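Local coordinates for glucanase (Klebsiella pneumoniae, PDB 5GY3), which probably cleaves internal beta-1,4-glucosidic bonds in cellulose, lichenin and cereal beta-D-glucans, as a family 8 glycoside hydrolase, at residues Q282-I287 with L301-K306; A3-K8 with N42-A47; P237-M242 with D275-E280. One frame throughout, in Å; residues are numbered along the deposited sequence.

Contact 1 (Q282-I287 with L301-K306); sequences QEAPQI and LVWLAK
The indole of Trp303 lies flat against the loop 282-287, and one of its faces takes two CH-pi contacts. Ala284 CA sits over the six-membered ring, 3.7 Å from its centroid and only 9° off the normal. Pro285 CD sits over the five-membered ring, 4.0 Å from that centroid and 29° off the normal. Ala284 CB touches the same indole over CE2 and CZ2. The backbone N of Ala284 is above this face too, near CZ3. At the edge, near the ring plane, the carbonyl O of Gln282 lies 3.9 Å from Trp303 CZ3.

Beside the indole, Gln282 and Lys306 meet. CG of Gln282 stands between its backbone N and carbonyl carbon (chi1 57°), and the chain runs extended beyond it. It crosses Val302 at about a right angle, with Gln282 NE2 3.4 Å from Val302 CG1. That amide nitrogen is hydrogen-bonded to Ala272 O of helix 268-278. NZ of Lys306 lies 2.6 Å from Gln282 O. A water accepts from both Gln282 N and Lys306 NZ, the latter at 3.1 Å, and so bridges the backbone of Gln282 to Lys306.

The contact belongs to the (alpha/alpha)6 barrel fold of glycoside hydrolase family 8. It lays the loop that follows helix 268-278 back on the last helix of the chain. The chemistry is mixed. Alanine and proline CH groups pack on an aromatic face, while the lysine ammonium group lies among backbone polar atoms and water. Its positive charge would probably polarise the nearby Gln282 carbonyl.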
loop_
_atom_site.group_PDB
_atom_site.type_symbol
_atom_site.label_atom_id
_atom_site.label_comp_id
_atom_site.label_asym_id
_atom_site.label_seq_id
_atom_site.Cartn_x
_atom_site.Cartn_y
_atom_site.Cartn_z
ATOM N N GLN A 282 -20.959 5.665 1.427
ATOM C CA GLN A 282 -20.663 5.276 2.798
ATOM C C GLN A 282 -20.302 6.530 3.581
ATOM O O GLN A 282 -19.736 7.481 3.033
ATOM C CB GLN A 282 -19.534 4.208 2.878
ATOM C CG GLN A 282 -18.198 4.597 2.227
ATOM C CD GLN A 282 -17.139 3.476 2.227
ATOM O OE1 GLN A 282 -16.797 2.915 3.276
ATOM N NE2 GLN A 282 -16.602 3.170 1.045
ATOM N N GLU A 283 -20.670 6.540 4.857
ATOM C CA GLU A 283 -20.378 7.673 5.721
ATOM C C GLU A 283 -18.973 7.551 6.301
ATOM O O GLU A 283 -18.303 6.526 6.156
ATOM C CB GLU A 283 -21.414 7.777 6.835
ATOM C CG GLU A 283 -22.633 8.588 6.457
ATOM C CD GLU A 283 -23.294 9.227 7.663
ATOM O OE1 GLU A 283 -24.410 9.772 7.520
ATOM O OE2 GLU A 283 -22.710 9.186 8.769
ATOM N N ALA A 284 -18.529 8.627 6.951
ATOM C CA ALA A 284 -17.206 8.662 7.555
ATOM C C ALA A 284 -17.008 7.443 8.456
ATOM O O ALA A 284 -17.959 6.993 9.106
ATOM C CB ALA A 284 -17.023 9.951 8.359
ATOM N N PRO A 285 -15.806 6.874 8.508
ATOM C CA PRO A 285 -15.631 5.609 9.226
ATOM C C PRO A 285 -15.702 5.781 10.733
ATOM O O PRO A 285 -15.434 6.852 11.281
ATOM C CB PRO A 285 -14.235 5.151 8.793
ATOM C CG PRO A 285 -13.511 6.429 8.531
ATOM C CD PRO A 285 -14.545 7.334 7.900
ATOM N N GLN A 286 -16.067 4.694 11.397
ATOM C CA GLN A 286 -15.976 4.555 12.838
ATOM C C GLN A 286 -15.069 3.372 13.149
ATOM O O GLN A 286 -15.159 2.329 12.498
ATOM C CB GLN A 286 -17.367 4.349 13.453
ATOM C CG GLN A 286 -18.290 5.557 13.304
ATOM C CD GLN A 286 -19.664 5.333 13.922
ATOM O OE1 GLN A 286 -20.018 4.214 14.295
ATOM N NE2 GLN A 286 -20.440 6.406 14.037
ATOM N N ILE A 287 -14.193 3.537 14.131
ATOM C CA ILE A 287 -13.242 2.503 14.529
ATOM C C ILE A 287 -13.868 1.756 15.704
ATOM O O ILE A 287 -13.863 2.255 16.839
ATOM C CB ILE A 287 -11.879 3.104 14.900
ATOM C CG1 ILE A 287 -11.310 3.918 13.733
ATOM C CG2 ILE A 287 -10.904 2.047 15.325
ATOM C CD1 ILE A 287 -11.374 3.216 12.403
ATOM N N LEU A 301 -8.262 4.938 5.159
ATOM C CA LEU A 301 -7.664 5.174 3.849
ATOM C C LEU A 301 -8.733 5.263 2.770
ATOM O O LEU A 301 -8.614 6.060 1.827
ATOM C CB LEU A 301 -6.674 4.065 3.523
ATOM C CG LEU A 301 -5.425 3.986 4.393
ATOM C CD1 LEU A 301 -4.721 2.667 4.145
ATOM C CD2 LEU A 301 -4.499 5.169 4.102
ATOM N N VAL A 302 -9.788 4.452 2.894
ATOM C CA VAL A 302 -10.906 4.535 1.958
ATOM C C VAL A 302 -11.560 5.909 2.040
ATOM O O VAL A 302 -11.858 6.533 1.017
ATOM C CB VAL A 302 -11.911 3.395 2.227
ATOM C CG1 VAL A 302 -13.237 3.670 1.548
ATOM C CG2 VAL A 302 -11.335 2.087 1.721
ATOM N N TRP A 303 -11.757 6.414 3.259
ATOM C CA TRP A 303 -12.331 7.743 3.436
ATOM C C TRP A 303 -11.437 8.817 2.828
ATOM O O TRP A 303 -11.921 9.709 2.119
ATOM C CB TRP A 303 -12.563 8.010 4.923
ATOM C CG TRP A 303 -13.213 9.335 5.198
ATOM C CD1 TRP A 303 -12.655 10.404 5.838
ATOM C CD2 TRP A 303 -14.535 9.734 4.819
ATOM N NE1 TRP A 303 -13.556 11.442 5.893
ATOM C CE2 TRP A 303 -14.717 11.056 5.275
ATOM C CE3 TRP A 303 -15.586 9.101 4.146
ATOM C CZ2 TRP A 303 -15.908 11.758 5.078
ATOM C CZ3 TRP A 303 -16.766 9.795 3.952
ATOM C CH2 TRP A 303 -16.919 11.111 4.419
ATOM N N LEU A 304 -10.123 8.726 3.074
ATOM C CA LEU A 304 -9.170 9.659 2.479
ATOM C C LEU A 304 -9.190 9.590 0.959
ATOM O O LEU A 304 -9.132 10.622 0.278
ATOM C CB LEU A 304 -7.768 9.357 2.998
ATOM C CG LEU A 304 -6.675 10.318 2.558
ATOM C CD1 LEU A 304 -7.092 11.761 2.839
ATOM C CD2 LEU A 304 -5.411 9.977 3.294
ATOM N N ALA A 305 -9.235 8.375 0.405
ATOM C CA ALA A 305 -9.323 8.228 -1.043
ATOM C C ALA A 305 -10.553 8.939 -1.592
ATOM O O ALA A 305 -10.481 9.615 -2.626
ATOM C CB ALA A 305 -9.337 6.743 -1.416
ATOM N N LYS A 306 -11.689 8.808 -0.904
ATOM C CA LYS A 306 -12.887 9.527 -1.322
ATOM C C LYS A 306 -12.671 11.032 -1.237
ATOM O O LYS A 306 -13.015 11.766 -2.171
ATOM C CB LYS A 306 -14.085 9.102 -0.471
ATOM C CG LYS A 306 -14.506 7.666 -0.712
ATOM C CD LYS A 306 -15.394 7.129 0.409
ATOM C CE LYS A 306 -16.789 7.708 0.317
ATOM N NZ LYS A 306 -17.522 7.542 1.598
HETATM O O HOH W 1 -20.021 7.856 -0.268
#

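Contact 2 (A3-K8 with N42-A47); sequences AWERYK and NNDRPA
One carboxylate oxygen, Asp44 OD2, takes two hydrogen bonds from helix 2-11, one from an indole and one from an ammonium group. Trp4 NE1 reaches it at 2.9 Å, with an N-H...O angle of 166°. This bond uses the anti lone pair of OD2 and lies close to the ring plane, while the carboxylate stands 88° to the indole. Lys8 comes tip to tip with the aspartate, and its NZ forms a salt bridge 2.6 Å from OD2, nearly in line with the C-O bond. Lys8 NZ also pairs with Glu5 OE2 at 3.2 Å. The lysine thus sits between two acidic groups and would offset their mutual repulsion.

Asp44 is also the N-cap of helix 45-59. Its other oxygen, OD1, accepts from Ala47 N. Just before it, helix 29-41 ends in a Schellman motif with Asn43 as the C-prime residue. The contact therefore ties helix 2-11 to the turn between two successive helices.

The indole is sandwiched. Lys8 CG lies over one face. On the opposite face the amide of Asn42 lies almost parallel, 10° from the ring plane, with Asn42 CB 3.8 Å from the five-membered centroid. Asn42 ND2 is hydrogen-bonded to Leu38 O. A water accepts from Trp4 N and donates to Asn42 OD1 at 2.9 Å. At the ring edge, Trp4 CZ2 meets Ala47 CB at 4.0 Å.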
loop_
_atom_site.group_PDB
_atom_site.type_symbol
_atom_site.label_atom_id
_atom_site.label_comp_id
_atom_site.label_asym_id
_atom_site.label_seq_id
_atom_site.Cartn_x
_atom_site.Cartn_y
_atom_site.Cartn_z
ATOM N N ALA A 3 -12.521 9.022 14.544
ATOM C CA ALA A 3 -11.880 7.793 14.074
ATOM C C ALA A 3 -10.371 7.856 14.271
ATOM O O ALA A 3 -9.755 6.923 14.805
ATOM C CB ALA A 3 -12.226 7.539 12.602
ATOM N N TRP A 4 -9.764 8.981 13.891
ATOM C CA TRP A 4 -8.320 9.143 14.014
ATOM C C TRP A 4 -7.877 9.140 15.475
ATOM O O TRP A 4 -6.861 8.527 15.816
ATOM C CB TRP A 4 -7.896 10.438 13.306
ATOM C CG TRP A 4 -6.486 10.866 13.568
ATOM C CD1 TRP A 4 -6.083 11.997 14.221
ATOM C CD2 TRP A 4 -5.295 10.183 13.177
ATOM N NE1 TRP A 4 -4.712 12.056 14.269
ATOM C CE2 TRP A 4 -4.202 10.953 13.638
ATOM C CE3 TRP A 4 -5.039 8.987 12.494
ATOM C CZ2 TRP A 4 -2.879 10.573 13.433
ATOM C CZ3 TRP A 4 -3.726 8.614 12.293
ATOM C CH2 TRP A 4 -2.661 9.405 12.753
ATOM N N GLU A 5 -8.615 9.828 16.354
ATOM C CA GLU A 5 -8.271 9.785 17.774
ATOM C C GLU A 5 -8.354 8.364 18.320
ATOM O O GLU A 5 -7.466 7.921 19.062
ATOM C CB GLU A 5 -9.183 10.720 18.567
ATOM C CG GLU A 5 -8.950 12.188 18.269
ATOM C CD GLU A 5 -7.557 12.635 18.659
ATOM O OE1 GLU A 5 -7.054 12.173 19.709
ATOM O OE2 GLU A 5 -6.961 13.442 17.916
ATOM N N ARG A 6 -9.405 7.627 17.953
ATOM C CA ARG A 6 -9.528 6.248 18.418
ATOM C C ARG A 6 -8.409 5.376 17.857
ATOM O O ARG A 6 -7.909 4.475 18.538
ATOM C CB ARG A 6 -10.901 5.698 18.036
ATOM C CG ARG A 6 -11.221 4.356 18.641
ATOM C CD ARG A 6 -10.960 4.353 20.143
ATOM N NE ARG A 6 -11.282 3.063 20.754
ATOM C CZ ARG A 6 -10.957 2.727 22.000
ATOM N NH1 ARG A 6 -10.292 3.585 22.765
ATOM N NH2 ARG A 6 -11.288 1.532 22.478
ATOM N N TYR A 7 -7.992 5.643 16.619
ATOM C CA TYR A 7 -6.891 4.905 16.006
ATOM C C TYR A 7 -5.593 5.114 16.772
ATOM O O TYR A 7 -4.846 4.161 17.028
ATOM C CB TYR A 7 -6.753 5.365 14.558
ATOM C CG TYR A 7 -5.733 4.663 13.687
ATOM C CD1 TYR A 7 -6.001 3.410 13.133
ATOM C CD2 TYR A 7 -4.538 5.289 13.352
ATOM C CE1 TYR A 7 -5.083 2.787 12.299
ATOM C CE2 TYR A 7 -3.618 4.677 12.524
ATOM C CZ TYR A 7 -3.894 3.427 11.997
ATOM O OH TYR A 7 -2.976 2.831 11.159
ATOM N N LYS A 8 -5.286 6.367 17.120
ATOM C CA LYS A 8 -4.074 6.632 17.888
ATOM C C LYS A 8 -4.150 5.985 19.262
ATOM O O LYS A 8 -3.148 5.470 19.766
ATOM C CB LYS A 8 -3.845 8.138 18.037
ATOM C CG LYS A 8 -3.475 8.865 16.757
ATOM C CD LYS A 8 -3.103 10.329 17.044
ATOM C CE LYS A 8 -4.267 11.084 17.669
ATOM N NZ LYS A 8 -3.941 12.521 17.914
ATOM N N ASN A 42 -5.731 14.452 8.987
ATOM C CA ASN A 42 -6.434 14.935 10.165
ATOM C C ASN A 42 -5.806 16.202 10.724
ATOM O O ASN A 42 -6.219 16.670 11.785
ATOM C CB ASN A 42 -6.498 13.835 11.221
ATOM C CG ASN A 42 -7.519 12.770 10.868
ATOM O OD1 ASN A 42 -8.704 12.919 11.152
ATOM N ND2 ASN A 42 -7.068 11.707 10.214
ATOM N N ASN A 43 -4.838 16.776 10.008
ATOM C CA ASN A 43 -4.171 18.015 10.402
ATOM C C ASN A 43 -3.578 17.890 11.807
ATOM O O ASN A 43 -3.790 18.730 12.685
ATOM C CB ASN A 43 -5.134 19.200 10.288
ATOM C CG ASN A 43 -4.419 20.541 10.308
ATOM O OD1 ASN A 43 -3.191 20.605 10.343
ATOM N ND2 ASN A 43 -5.193 21.623 10.286
ATOM N N ASP A 44 -2.823 16.811 12.016
ATOM C CA ASP A 44 -2.261 16.455 13.318
ATOM C C ASP A 44 -0.741 16.463 13.206
ATOM O O ASP A 44 -0.095 15.415 13.134
ATOM C CB ASP A 44 -2.803 15.079 13.784
ATOM C CG ASP A 44 -2.460 14.770 15.237
ATOM O OD1 ASP A 44 -1.601 15.449 15.834
ATOM O OD2 ASP A 44 -3.046 13.815 15.783
ATOM N N ARG A 45 -0.161 17.664 13.215
ATOM C CA ARG A 45 1.278 17.764 13.035
ATOM C C ARG A 45 2.076 17.147 14.181
ATOM O O ARG A 45 3.118 16.524 13.924
ATOM C CB ARG A 45 1.682 19.226 12.825
ATOM C CG ARG A 45 3.075 19.329 12.257
ATOM C CD ARG A 45 3.385 20.724 11.814
ATOM N NE ARG A 45 4.720 20.786 11.229
ATOM C CZ ARG A 45 5.302 21.915 10.839
ATOM N NH1 ARG A 45 4.664 23.066 10.990
ATOM N NH2 ARG A 45 6.522 21.889 10.317
ATOM N N PRO A 46 1.665 17.300 15.451
ATOM C CA PRO A 46 2.413 16.601 16.515
ATOM C C PRO A 46 2.512 15.101 16.281
ATOM O O PRO A 46 3.609 14.534 16.394
ATOM C CB PRO A 46 1.618 16.948 17.782
ATOM C CG PRO A 46 1.028 18.272 17.471
ATOM C CD PRO A 46 0.635 18.192 16.022
ATOM N N ALA A 47 1.398 14.451 15.926
ATOM C CA ALA A 47 1.427 13.013 15.670
ATOM C C ALA A 47 2.286 12.697 14.456
ATOM O O ALA A 47 3.075 11.745 14.478
ATOM C CB ALA A 47 0.009 12.477 15.468
HETATM O O HOH W 2 -10.734 10.827 11.596
#

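Contact 3 (P237-M242 with D275-E280); sequences PWKAWM and DLTLGE
Met242 packs its sulfur against Thr277, with SD 3.6 Å from Thr277 CB, at the close-packed side of this helix-helix contact. The two side chains cross at about a right angle. Met242 CG is anti to the carbonyl carbon (chi1 -64°), and the chain runs extended from there, which takes the sulfur to Thr277. Thr277 CG2 touches both that sulfur and Trp238 CB, 3.9 Å from the latter. Thr277 OG1 turns back to its own helix and bonds to Val273 O. Trp238 and Thr277 also touch Pro222, so helix 220-228 adds to this buried side.

The other side is less enclosed. There Leu278 and Lys239, both partly exposed, meet near the C-terminal end of helix 268-278. Leu278 CD2 rests 3.7 Å from Lys239 CA. Met242 CB also meets Leu278 CD2 at 4.2 Å. The extended lysine chain crosses Thr277 obliquely, and its CE comes 3.1 Å from Thr277 O. Gly279, with positive phi, then closes the helix with a Schellman motif.

No hydrogen bond joins 237-242 to 275-280. Helices 236-243 and 268-278 are therefore held here by apolar packing and the thioether, with the lysine's aliphatic chain beside a backbone carbonyl.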
loop_
_atom_site.group_PDB
_atom_site.type_symbol
_atom_site.label_atom_id
_atom_site.label_comp_id
_atom_site.label_asym_id
_atom_site.label_seq_id
_atom_site.Cartn_x
_atom_site.Cartn_y
_atom_site.Cartn_z
ATOM N N PRO A 237 -12.380 -5.542 -13.612
ATOM C CA PRO A 237 -12.523 -6.883 -13.014
ATOM C C PRO A 237 -12.888 -6.831 -11.542
ATOM O O PRO A 237 -13.549 -7.753 -11.041
ATOM C CB PRO A 237 -11.146 -7.530 -13.241
ATOM C CG PRO A 237 -10.200 -6.375 -13.379
ATOM C CD PRO A 237 -11.005 -5.303 -14.087
ATOM N N TRP A 238 -12.467 -5.783 -10.833
ATOM C CA TRP A 238 -12.790 -5.655 -9.416
ATOM C C TRP A 238 -14.277 -5.411 -9.218
ATOM O O TRP A 238 -14.925 -6.058 -8.382
ATOM C CB TRP A 238 -11.974 -4.512 -8.812
ATOM C CG TRP A 238 -10.512 -4.761 -8.939
ATOM C CD1 TRP A 238 -9.669 -4.305 -9.915
ATOM C CD2 TRP A 238 -9.721 -5.561 -8.062
ATOM N NE1 TRP A 238 -8.389 -4.770 -9.687
ATOM C CE2 TRP A 238 -8.399 -5.548 -8.558
ATOM C CE3 TRP A 238 -10.003 -6.283 -6.904
ATOM C CZ2 TRP A 238 -7.357 -6.231 -7.925
ATOM C CZ3 TRP A 238 -8.973 -6.955 -6.272
ATOM C CH2 TRP A 238 -7.663 -6.928 -6.786
ATOM N N LYS A 239 -14.834 -4.480 -9.988
ATOM C CA LYS A 239 -16.262 -4.211 -9.910
ATOM C C LYS A 239 -17.070 -5.438 -10.306
ATOM O O LYS A 239 -18.052 -5.783 -9.637
ATOM C CB LYS A 239 -16.607 -3.020 -10.804
ATOM C CG LYS A 239 -16.008 -1.690 -10.327
ATOM C CD LYS A 239 -16.316 -0.562 -11.318
ATOM C CE LYS A 239 -16.051 0.797 -10.686
ATOM N NZ LYS A 239 -16.150 1.908 -11.674
ATOM N N ALA A 240 -16.656 -6.124 -11.377
ATOM C CA ALA A 240 -17.397 -7.297 -11.846
ATOM C C ALA A 240 -17.412 -8.401 -10.799
ATOM O O ALA A 240 -18.452 -9.024 -10.557
ATOM C CB ALA A 240 -16.802 -7.822 -13.154
ATOM N N TRP A 241 -16.269 -8.655 -10.161
ATOM C CA TRP A 241 -16.214 -9.719 -9.168
ATOM C C TRP A 241 -17.042 -9.361 -7.942
ATOM O O TRP A 241 -17.837 -10.176 -7.458
ATOM C CB TRP A 241 -14.759 -10.004 -8.783
ATOM C CG TRP A 241 -14.654 -11.168 -7.837
ATOM C CD1 TRP A 241 -14.851 -12.484 -8.139
ATOM C CD2 TRP A 241 -14.325 -11.119 -6.440
ATOM N NE1 TRP A 241 -14.667 -13.260 -7.014
ATOM C CE2 TRP A 241 -14.347 -12.447 -5.959
ATOM C CE3 TRP A 241 -14.028 -10.079 -5.549
ATOM C CZ2 TRP A 241 -14.067 -12.769 -4.623
ATOM C CZ3 TRP A 241 -13.750 -10.401 -4.214
ATOM C CH2 TRP A 241 -13.784 -11.734 -3.772
ATOM N N MET A 242 -16.887 -8.136 -7.432
ATOM C CA MET A 242 -17.651 -7.734 -6.257
ATOM C C MET A 242 -19.147 -7.661 -6.559
ATOM O O MET A 242 -19.973 -8.027 -5.713
ATOM C CB MET A 242 -17.130 -6.398 -5.740
ATOM C CG MET A 242 -15.687 -6.496 -5.249
ATOM S SD MET A 242 -15.040 -4.878 -4.800
ATOM C CE MET A 242 -13.326 -5.303 -4.472
ATOM N N ASP A 275 -17.067 -1.145 -0.891
ATOM C CA ASP A 275 -17.989 -0.028 -1.102
ATOM C C ASP A 275 -17.351 1.046 -1.972
ATOM O O ASP A 275 -17.998 1.595 -2.874
ATOM C CB ASP A 275 -18.419 0.585 0.233
ATOM C CG ASP A 275 -19.424 -0.273 0.999
ATOM O OD1 ASP A 275 -20.026 -1.192 0.411
ATOM O OD2 ASP A 275 -19.610 -0.006 2.206
ATOM N N LEU A 276 -16.077 1.355 -1.712
ATOM C CA LEU A 276 -15.366 2.316 -2.549
ATOM C C LEU A 276 -15.311 1.845 -3.996
ATOM O O LEU A 276 -15.544 2.632 -4.925
ATOM C CB LEU A 276 -13.954 2.554 -2.000
ATOM C CG LEU A 276 -13.068 3.540 -2.777
ATOM C CD1 LEU A 276 -13.663 4.956 -2.759
ATOM C CD2 LEU A 276 -11.658 3.549 -2.221
ATOM N N THR A 277 -15.003 0.562 -4.210
ATOM C CA THR A 277 -14.840 0.057 -5.567
ATOM C C THR A 277 -16.133 0.165 -6.361
ATOM O O THR A 277 -16.109 0.484 -7.555
ATOM C CB THR A 277 -14.353 -1.390 -5.528
ATOM O OG1 THR A 277 -13.101 -1.430 -4.841
ATOM C CG2 THR A 277 -14.188 -1.974 -6.937
ATOM N N LEU A 278 -17.262 -0.101 -5.721
ATOM C CA LEU A 278 -18.548 -0.075 -6.405
ATOM C C LEU A 278 -19.209 1.294 -6.365
ATOM O O LEU A 278 -20.290 1.461 -6.939
ATOM C CB LEU A 278 -19.484 -1.131 -5.800
ATOM C CG LEU A 278 -19.072 -2.593 -5.976
ATOM C CD1 LEU A 278 -20.193 -3.561 -5.577
ATOM C CD2 LEU A 278 -18.597 -2.862 -7.400
ATOM N N GLY A 279 -18.583 2.278 -5.724
ATOM C CA GLY A 279 -19.197 3.583 -5.629
ATOM C C GLY A 279 -20.405 3.638 -4.730
ATOM O O GLY A 279 -21.219 4.557 -4.856
ATOM N N GLU A 280 -20.554 2.682 -3.832
ATOM C CA GLU A 280 -21.688 2.712 -2.922
ATOM C C GLU A 280 -21.462 3.774 -1.853
ATOM O O GLU A 280 -20.413 3.767 -1.197
ATOM C CB GLU A 280 -21.907 1.355 -2.268
ATOM C CG GLU A 280 -23.279 1.228 -1.644
ATOM C CD GLU A 280 -23.669 -0.205 -1.387
ATOM O OE1 GLU A 280 -24.260 -0.472 -0.317
ATOM O OE2 GLU A 280 -23.384 -1.064 -2.253
#

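How the contacts relate
Along the chain the contacts come in series: contact 2 closes first, then contact 3, then contact 1. Contact 1 touches both others. Its centre is about 14 Å from that of contact 2 and about 16 Å from that of contact 3. Contacts 2 and 3 are about 15 Å apart at their nearest atoms. Pro285 and Ile287 pack on Ala3 of helix 2-11. Gln282, Val302 and Lys306 of contact 1 pack on helix 268-278, which contact 3 joins to helix 236-243. The loop before helix 293-307, with that helix, thus lies between the N-terminal helix 2-11 and helix 268-278. All three contacts lie away from the predicted nucleophile, Asp87.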